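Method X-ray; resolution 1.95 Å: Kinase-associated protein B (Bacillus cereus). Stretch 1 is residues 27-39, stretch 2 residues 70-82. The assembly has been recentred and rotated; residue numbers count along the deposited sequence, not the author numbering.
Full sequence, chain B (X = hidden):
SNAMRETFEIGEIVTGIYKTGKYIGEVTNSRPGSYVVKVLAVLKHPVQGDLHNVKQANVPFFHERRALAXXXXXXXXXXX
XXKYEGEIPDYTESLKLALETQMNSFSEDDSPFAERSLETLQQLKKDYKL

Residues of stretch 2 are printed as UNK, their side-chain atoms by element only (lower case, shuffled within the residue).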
ATOM      1  N   VAL B  27      -6.369   8.809  -7.110  1.00 20.70           N
ATOM      2  CA  VAL B  27      -7.135   9.956  -7.600  1.00 21.94           C
ATOM      3  C   VAL B  27      -8.517   9.928  -6.938  1.00 23.41           C
ATOM      4  O   VAL B  27      -9.222   8.924  -7.024  1.00 24.11           O
ATOM      5  CB  VAL B  27      -7.234   9.960  -9.144  1.00 21.34           C
ATOM      6  CG1 VAL B  27      -8.212  11.051  -9.651  1.00 21.57           C
ATOM      7  CG2 VAL B  27      -5.830  10.133  -9.767  1.00 20.76           C
ATOM      8  N   THR B  28      -8.872  11.000  -6.236  1.00 25.79           N
ATOM      9  CA  THR B  28     -10.192  11.083  -5.599  1.00 28.42           C
ATOM     10  C   THR B  28     -11.101  12.182  -6.190  1.00 30.18           C
ATOM     11  O   THR B  28     -12.299  12.215  -5.912  1.00 29.93           O
ATOM     12  CB  THR B  28     -10.106  11.239  -4.061  1.00 28.12           C
ATOM     13  OG1 THR B  28      -9.537  12.501  -3.741  1.00 30.59           O
ATOM     14  CG2 THR B  28      -9.247  10.122  -3.419  1.00 30.06           C
ATOM     15  N   ASN B  29     -10.538  13.069  -6.997  1.00 32.72           N
ATOM     16  CA  ASN B  29     -11.336  14.090  -7.693  1.00 35.47           C
ATOM     17  C   ASN B  29     -10.487  14.707  -8.803  1.00 36.73           C
ATOM     18  O   ASN B  29      -9.257  14.766  -8.700  1.00 35.16           O
ATOM     19  CB  ASN B  29     -11.835  15.173  -6.705  1.00 35.90           C
ATOM     20  CG  ASN B  29     -13.067  15.964  -7.210  1.00 39.77           C
ATOM     21  OD1 ASN B  29     -13.898  15.469  -7.991  1.00 42.64           O
ATOM     22  ND2 ASN B  29     -13.194  17.205  -6.731  1.00 42.48           N
ATOM     23  N   SER B  30     -11.169  15.147  -9.861  1.00 38.78           N
ATOM     24  CA  SER B  30     -10.566  15.883 -10.959  1.00 41.24           C
ATOM     25  C   SER B  30     -11.094  17.312 -10.947  1.00 42.43           C
ATOM     26  O   SER B  30     -12.115  17.627 -10.312  1.00 42.79           O
ATOM     27  CB  SER B  30     -10.928  15.260 -12.315  1.00 41.56           C
ATOM     28  OG  SER B  30     -10.597  13.883 -12.400  1.00 43.56           O
ATOM     29  N   ARG B  31     -10.386  18.160 -11.676  1.00 43.77           N
ATOM     30  CA  ARG B  31     -10.730  19.556 -11.884  1.00 45.29           C
ATOM     31  C   ARG B  31      -9.747  20.020 -12.935  1.00 44.42           C
ATOM     32  O   ARG B  31      -8.662  19.457 -13.032  1.00 44.59           O
ATOM     33  CB  ARG B  31     -10.515  20.347 -10.588  1.00 45.51           C
ATOM     34  CG  ARG B  31     -10.139  21.836 -10.750  1.00 47.51           C
ATOM     35  CD  ARG B  31      -9.972  22.508  -9.388  1.00 47.91           C
ATOM     36  NE  ARG B  31      -8.954  21.834  -8.581  1.00 53.05           N
ATOM     37  CZ  ARG B  31      -9.180  20.796  -7.776  1.00 54.97           C
ATOM     38  NH1 ARG B  31     -10.399  20.278  -7.643  1.00 55.66           N
ATOM     39  NH2 ARG B  31      -8.168  20.266  -7.101  1.00 57.14           N
ATOM     40  N   PRO B  32     -10.136  21.022 -13.746  1.00 44.00           N
ATOM     41  CA  PRO B  32      -9.264  21.795 -14.632  1.00 42.82           C
ATOM     42  C   PRO B  32      -7.769  21.818 -14.268  1.00 41.34           C
ATOM     43  O   PRO B  32      -7.326  22.558 -13.362  1.00 40.90           O
ATOM     44  CB  PRO B  32      -9.881  23.201 -14.545  1.00 43.05           C
ATOM     45  CG  PRO B  32     -11.394  22.921 -14.385  1.00 43.73           C
ATOM     46  CD  PRO B  32     -11.539  21.480 -13.876  1.00 44.33           C
ATOM     47  N   GLY B  33      -7.005  20.993 -14.979  1.00 39.86           N
ATOM     48  CA  GLY B  33      -5.550  21.003 -14.868  1.00 38.21           C
ATOM     49  C   GLY B  33      -4.912  20.316 -13.669  1.00 37.04           C
ATOM     50  O   GLY B  33      -3.693  20.374 -13.499  1.00 35.62           O
ATOM     51  N   SER B  34      -5.721  19.657 -12.840  1.00 36.11           N
ATOM     52  CA  SER B  34      -5.181  19.058 -11.635  1.00 35.09           C
ATOM     53  C   SER B  34      -6.034  17.897 -11.123  1.00 33.68           C
ATOM     54  O   SER B  34      -7.144  17.670 -11.588  1.00 32.45           O
ATOM     55  CB  SER B  34      -4.989  20.129 -10.548  1.00 35.71           C
ATOM     56  OG  SER B  34      -6.233  20.582 -10.028  1.00 38.79           O
ATOM     57  N   TYR B  35      -5.466  17.157 -10.180  1.00 32.26           N
ATOM     58  CA  TYR B  35      -6.139  16.051  -9.531  1.00 31.69           C
ATOM     59  C   TYR B  35      -5.958  16.176  -8.045  1.00 30.10           C
ATOM     60  O   TYR B  35      -4.891  16.564  -7.586  1.00 28.91           O
ATOM     61  CB  TYR B  35      -5.542  14.724 -10.004  1.00 32.94           C
ATOM     62  CG  TYR B  35      -5.807  14.489 -11.464  1.00 35.84           C
ATOM     63  CD1 TYR B  35      -7.018  13.933 -11.878  1.00 35.23           C
ATOM     64  CD2 TYR B  35      -4.857  14.853 -12.443  1.00 36.89           C
ATOM     65  CE1 TYR B  35      -7.298  13.739 -13.204  1.00 36.55           C
ATOM     66  CE2 TYR B  35      -5.132  14.660 -13.794  1.00 38.18           C
ATOM     67  CZ  TYR B  35      -6.362  14.094 -14.163  1.00 38.49           C
ATOM     68  OH  TYR B  35      -6.671  13.879 -15.490  1.00 38.68           O
ATOM     69  N   VAL B  36      -7.004  15.816  -7.300  1.00 28.88           N
ATOM     70  CA  VAL B  36      -6.882  15.632  -5.877  1.00 28.03           C
ATOM     71  C   VAL B  36      -6.383  14.192  -5.726  1.00 27.23           C
ATOM     72  O   VAL B  36      -6.983  13.255  -6.285  1.00 26.40           O
ATOM     73  CB  VAL B  36      -8.224  15.864  -5.106  1.00 27.98           C
ATOM     74  CG1 VAL B  36      -7.993  15.717  -3.639  1.00 28.84           C
ATOM     75  CG2 VAL B  36      -8.779  17.291  -5.404  1.00 28.85           C
ATOM     76  N   VAL B  37      -5.266  14.037  -5.008  1.00 25.28           N
ATOM     77  CA  VAL B  37      -4.632  12.729  -4.792  1.00 23.77           C
ATOM     78  C   VAL B  37      -4.626  12.425  -3.294  1.00 23.55           C
ATOM     79  O   VAL B  37      -4.140  13.244  -2.487  1.00 22.03           O
ATOM     80  CB  VAL B  37      -3.172  12.721  -5.403  1.00 24.88           C
ATOM     81  CG1 VAL B  37      -2.391  11.430  -5.069  1.00 24.97           C
ATOM     82  CG2 VAL B  37      -3.221  12.946  -6.935  1.00 23.95           C
ATOM     83  N   LYS B  38      -5.172  11.263  -2.929  1.00 21.64           N
ATOM     84  CA  LYS B  38      -5.087  10.752  -1.574  1.00 22.14           C
ATOM     85  C   LYS B  38      -3.790   9.971  -1.437  1.00 21.23           C
ATOM     86  O   LYS B  38      -3.595   8.935  -2.092  1.00 19.32           O
ATOM     87  CB  LYS B  38      -6.306   9.875  -1.256  1.00 22.26           C
ATOM     88  CG  LYS B  38      -6.417   9.320   0.187  1.00 26.75           C
ATOM     89  CD  LYS B  38      -7.262   8.012   0.204  1.00 26.00           C
ATOM     90  CE  LYS B  38      -8.771   8.184   0.281  1.00 35.16           C
ATOM     91  NZ  LYS B  38      -9.502   6.860  -0.069  1.00 33.61           N
ATOM     92  N   VAL B  39      -2.923  10.443  -0.548  1.00 19.14           N
ATOM     93  CA  VAL B  39      -1.576   9.876  -0.391  1.00 18.16           C
ATOM     94  C   VAL B  39      -1.649   8.500   0.287  1.00 18.18           C
ATOM     95  O   VAL B  39      -2.269   8.331   1.351  1.00 16.69           O
ATOM     96  CB  VAL B  39      -0.647  10.825   0.410  1.00 18.57           C
ATOM     97  CG1 VAL B  39       0.705  10.167   0.743  1.00 15.26           C
ATOM     98  CG2 VAL B  39      -0.432  12.104  -0.333  1.00 16.90           C
ATOM     99  N   UNK B  70      -0.252  10.138   5.612  1.00 19.79           N
ATOM    100  CA  UNK B  70      -1.069   9.043   5.116  1.00 20.21           C
ATOM    101  C   UNK B  70      -2.526   9.479   4.936  1.00 20.22           C
ATOM    102  O   UNK B  70      -3.158  10.035   5.853  1.00 20.18           O
ATOM    103  c   UNK B  70      -2.789   6.120   6.338  1.00 20.51           C
ATOM    104  c   UNK B  70      -1.751   6.626   5.550  1.00 20.72           C
ATOM    105  c   UNK B  70      -1.556   6.104   4.271  1.00 15.29           C
ATOM    106  c   UNK B  70      -0.928   7.773   6.023  1.00 19.62           C
ATOM    107  c   UNK B  70      -3.361   4.547   4.589  1.00 19.81           C
ATOM    108  c   UNK B  70      -2.350   5.040   3.794  1.00 20.98           C
ATOM    109  c   UNK B  70      -3.571   5.069   5.869  1.00 18.22           C
ATOM    110  N   UNK B  71      -3.042   9.270   3.729  1.00 20.42           N
ATOM    111  CA  UNK B  71      -4.402   9.679   3.372  1.00 21.04           C
ATOM    112  C   UNK B  71      -4.626  11.187   3.304  1.00 22.20           C
ATOM    113  O   UNK B  71      -5.764  11.616   3.079  1.00 20.18           O
ATOM    114  c   UNK B  71      -5.476   9.016   4.257  1.00 21.54           C
ATOM    115  c   UNK B  71      -5.363   7.515   4.261  1.00 23.66           C
ATOM    116  n   UNK B  71      -7.822   8.349   7.960  1.00 45.39           N
ATOM    117  c   UNK B  71      -7.695   8.096   6.654  1.00 43.57           C
ATOM    118  n   UNK B  71      -8.458   8.772   5.776  1.00 44.91           N
ATOM    119  n   UNK B  71      -6.802   7.185   6.240  1.00 35.73           N
ATOM    120  c   UNK B  71      -6.574   6.820   4.855  1.00 30.37           C
ATOM    121  N   UNK B  72      -3.556  11.986   3.441  1.00 21.98           N
ATOM    122  CA  UNK B  72      -3.663  13.423   3.159  1.00 22.59           C
ATOM    123  C   UNK B  72      -4.154  13.581   1.709  1.00 23.32           C
ATOM    124  O   UNK B  72      -3.761  12.813   0.854  1.00 23.13           O
ATOM    125  c   UNK B  72      -1.255  16.449   3.924  1.00 23.76           C
ATOM    126  c   UNK B  72      -2.367  15.660   3.165  1.00 22.64           C
ATOM    127  o   UNK B  72      -1.319  17.689   3.882  1.00 25.80           O
ATOM    128  o   UNK B  72      -0.349  15.873   4.575  1.00 24.10           O
ATOM    129  c   UNK B  72      -2.317  14.119   3.366  1.00 22.16           C
ATOM    130  N   UNK B  73      -5.055  14.518   1.439  1.00 23.09           N
ATOM    131  CA  UNK B  73      -5.506  14.723   0.060  1.00 25.62           C
ATOM    132  C   UNK B  73      -4.972  16.078  -0.369  1.00 26.54           C
ATOM    133  O   UNK B  73      -5.112  17.096   0.351  1.00 25.51           O
ATOM    134  c   UNK B  73      -7.615  13.317   0.506  1.00 26.74           C
ATOM    135  n   UNK B  73      -9.173  11.543   0.028  1.00 33.22           N
ATOM    136  c   UNK B  73      -7.033  14.606  -0.103  1.00 25.88           C
ATOM    137  c   UNK B  73      -8.931  12.829  -0.107  1.00 29.22           C
ATOM    138  o   UNK B  73      -9.729  13.593  -0.662  1.00 37.34           O
ATOM    139  N   UNK B  74      -4.261  16.074  -1.484  1.00 27.18           N
ATOM    140  CA  UNK B  74      -3.589  17.280  -1.935  1.00 28.95           C
ATOM    141  C   UNK B  74      -3.848  17.441  -3.428  1.00 28.92           C
ATOM    142  O   UNK B  74      -3.933  16.469  -4.163  1.00 28.39           O
ATOM    143  o   UNK B  74      -1.256  16.748  -2.569  1.00 34.04           O
ATOM    144  c   UNK B  74      -2.063  17.315  -1.543  1.00 30.00           C
ATOM    145  c   UNK B  74      -1.798  16.557  -0.244  1.00 29.03           C
ATOM    146  N   UNK B  75      -4.037  18.684  -3.836  1.00 29.77           N
ATOM    147  CA  UNK B  75      -4.156  19.053  -5.235  1.00 29.65           C
ATOM    148  C   UNK B  75      -2.815  19.026  -5.963  1.00 28.50           C
ATOM    149  O   UNK B  75      -1.848  19.649  -5.524  1.00 27.80           O
ATOM    150  c   UNK B  75      -4.779  20.436  -5.352  1.00 30.56           C
ATOM    151  n   UNK B  75      -4.832  22.007  -7.188  1.00 39.30           N
ATOM    152  c   UNK B  75      -5.131  20.782  -6.778  1.00 35.16           C
ATOM    153  o   UNK B  75      -5.703  19.955  -7.501  1.00 42.38           O
ATOM    154  N   UNK B  76      -2.770  18.293  -7.077  1.00 28.05           N
ATOM    155  CA  UNK B  76      -1.530  18.137  -7.851  1.00 28.30           C
ATOM    156  C   UNK B  76      -1.796  18.435  -9.310  1.00 28.10           C
ATOM    157  O   UNK B  76      -2.710  17.852  -9.900  1.00 28.18           O
ATOM    158  c   UNK B  76      -0.893  16.705  -7.638  1.00 27.85           C
ATOM    159  c   UNK B  76       0.415  16.503  -8.460  1.00 27.41           C
ATOM    160  c   UNK B  76      -0.058  15.127  -5.842  1.00 27.80           C
ATOM    161  c   UNK B  76      -0.589  16.488  -6.159  1.00 28.37           C
ATOM    162  N   UNK B  77      -0.964  19.312  -9.922  1.00 28.84           N
ATOM    163  CA  UNK B  77      -1.159  19.636 -11.340  1.00 28.80           C
ATOM    164  C   UNK B  77      -1.050  18.353 -12.167  1.00 28.79           C
ATOM    165  O   UNK B  77      -0.236  17.469 -11.841  1.00 26.68           O
ATOM    166  c   UNK B  77       0.474  21.104 -10.344  1.00 28.67           C
ATOM    167  c   UNK B  77       0.214  20.000  -9.359  1.00 29.21           C
ATOM    168  c   UNK B  77       0.005  20.594 -11.657  1.00 29.59           C
ATOM    169  N   UNK B  78      -1.840  18.272 -13.228  1.00 28.56           N
ATOM    170  CA  UNK B  78      -1.974  17.047 -14.024  1.00 30.63           C
ATOM    171  C   UNK B  78      -0.668  16.546 -14.675  1.00 29.78           C
ATOM    172  O   UNK B  78      -0.517  15.349 -14.914  1.00 30.06           O
ATOM    173  o   UNK B  78      -3.779  19.313 -18.037  1.00 42.40           O
ATOM    174  c   UNK B  78      -3.995  18.534 -17.061  1.00 34.55           C
ATOM    175  c   UNK B  78      -3.110  17.174 -15.052  1.00 29.91           C
ATOM    176  c   UNK B  78      -2.770  18.069 -16.241  1.00 33.96           C
ATOM    177  o   UNK B  78      -5.151  18.149 -16.740  1.00 38.36           O
ATOM    178  N   UNK B  79       0.269  17.451 -14.925  1.00 29.58           N
ATOM    179  CA  UNK B  79       1.557  17.111 -15.564  1.00 29.89           C
ATOM    180  C   UNK B  79       2.438  16.315 -14.615  1.00 28.46           C
ATOM    181  O   UNK B  79       3.380  15.630 -15.046  1.00 27.92           O
ATOM    182  c   UNK B  79       2.357  18.377 -15.924  1.00 30.83           C
ATOM    183  o   UNK B  79       2.458  21.119 -14.696  1.00 41.12           O
ATOM    184  c   UNK B  79       1.503  19.591 -16.280  1.00 35.15           C
ATOM    185  c   UNK B  79       1.435  20.617 -15.165  1.00 39.31           C
ATOM    186  n   UNK B  79       0.229  20.957 -14.762  1.00 41.57           N
ATOM    187  N   UNK B  80       2.142  16.441 -13.322  1.00 26.86           N
ATOM    188  CA  UNK B  80       2.973  15.856 -12.280  1.00 25.53           C
ATOM    189  C   UNK B  80       2.339  14.554 -11.771  1.00 24.57           C
ATOM    190  O   UNK B  80       2.809  13.989 -10.781  1.00 22.92           O
ATOM    191  c   UNK B  80       6.543  18.103 -11.074  1.00 29.72           C
ATOM    192  c   UNK B  80       3.633  18.258 -11.601  1.00 27.69           C
ATOM    193  c   UNK B  80       3.169  16.867 -11.123  1.00 25.27           C
ATOM    194 se   UNK B  80       5.320  18.078 -12.559  0.90 33.34          SE
ATOM    195  N   UNK B  81       1.256  14.126 -12.424  1.00 23.70           N
ATOM    196  CA  UNK B  81       0.557  12.890 -12.070  1.00 23.51           C
ATOM    197  C   UNK B  81       0.786  11.810 -13.152  1.00 24.45           C
ATOM    198  O   UNK B  81       0.666  12.084 -14.362  1.00 24.44           O
ATOM    199  c   UNK B  81      -1.684  11.791 -11.424  1.00 21.15           C
ATOM    200  c   UNK B  81      -0.978  13.118 -11.814  1.00 22.94           C
ATOM    201  c   UNK B  81      -1.206  14.143 -10.705  1.00 24.08           C
ATOM    202  N   UNK B  82       1.113  10.594 -12.731  1.00 24.25           N
ATOM    203  CA  UNK B  82       1.340   9.490 -13.685  1.00 24.95           C
ATOM    204  C   UNK B  82       0.662   8.202 -13.198  1.00 25.01           C
ATOM    205  O   UNK B  82       0.665   7.946 -11.996  1.00 23.12           O
ATOM    206  c   UNK B  82       3.199   8.596 -15.135  1.00 31.29           C
ATOM    207  c   UNK B  82       4.243   7.500 -14.985  1.00 38.85           C
ATOM    208  c   UNK B  82       5.614   7.996 -15.412  1.00 40.87           C
ATOM    209  n   UNK B  82       5.512   8.785 -16.682  1.00 44.63           N
ATOM    210  c   UNK B  82       2.841   9.240 -13.823  1.00 26.03           C
TER

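Position 70 carries seven side-chain carbons, one leading into a six-membered ring, and a ring carbon lies near the carbonyl of Val39; this is Phe70, whose CD1 is 3.7 Å from Val39 O. At position 71, three carbons and a nitrogen lead to a carbon bearing two more nitrogens, the guanidinium of Arg71. The CA-to-CB bond of Arg71 points away overall, yet CB is 4.2 Å from Lys38 CG, and the backbone takes part as well: Arg71 N donates to Val39 O at 2.7 Å. Its phi is positive, at 68°.

Position 72 has three carbons, the third carrying two oxygens, hence the carboxylate of Glu72. The end of this side chain leads away from stretch 1, whereas the carbonyl faces it and accepts a hydrogen bond from Val39 N (2.9 Å to Glu72 O). Position 73 also has three carbons, but the last bears one oxygen and one nitrogen, so the end is an amide: Gln73. Its OE1 receives a weak hydrogen bond from Thr28 OG1 (3.3 Å), its CB packs 3.8 Å from Val36 CG1, and its NE2 lies 3.4 Å from Lys38 CE.

At position 74 a single carbon carries one oxygen and one carbon, the branched pattern of Thr74. Thr74 OG1 comes no closer than 4.5 Å, to Val37 O, and the backbone does the pairing: Val37 N to Thr74 O is 2.9 Å, and Thr74 N to Val37 O is 3.0 Å. Position 75 has two carbons, the second holding an oxygen and a nitrogen, a short amide that identifies Asn75. Its OD1 accepts from both Arg31 NH2 (2.5 Å) and Ser34 OG (2.7 Å), so one oxygen gathers two donors, with the guanidinium approaching by its edge.

Position 76 shows four carbons forked at the first, with one arm two carbons long: Ile76. CD1 packs 4.0 Å from Val37 CB, while the backbone forms a reciprocal pair, Ile76 N to Tyr35 O at 2.8 Å and Tyr35 N to Ile76 O at 2.9 Å. Three carbons at position 77 close a ring onto the backbone nitrogen, giving Pro77, whose CA lies 3.4 Å from Gly33 O in a CA-H...O contact.

Position 78 has three carbons ending in two oxygens. This is Glu78; its CB sits 3.5 Å from Tyr35 CE2 and its N donates to Gly33 O (2.8 Å). Position 79, three carbons ending in one oxygen and one nitrogen, is Gln79, with NE2 4.2 Å from Gly33 O. Position 80 carries two carbons, a selenium and a terminal carbon in an unbranched chain, which makes it selenomethionine, Met80, beyond contact distance. At position 81 one carbon carries two others: Val81, with CG2 4.1 Å from Tyr35 CD2. Four carbons ending in nitrogen make position 82 Lys82, also out of reach.

The contact is an antiparallel strand pairing that buries 900 Å². Backbone hydrogen bonds set the register; Tyr35, Val37, Thr74 and Ile76 share one face, where Val81 adds apolar packing, while Val36, Lys38, Gln73 and Asn75 occupy the other.

Stretch 2 (70-82) FREQTNIPEQMVK
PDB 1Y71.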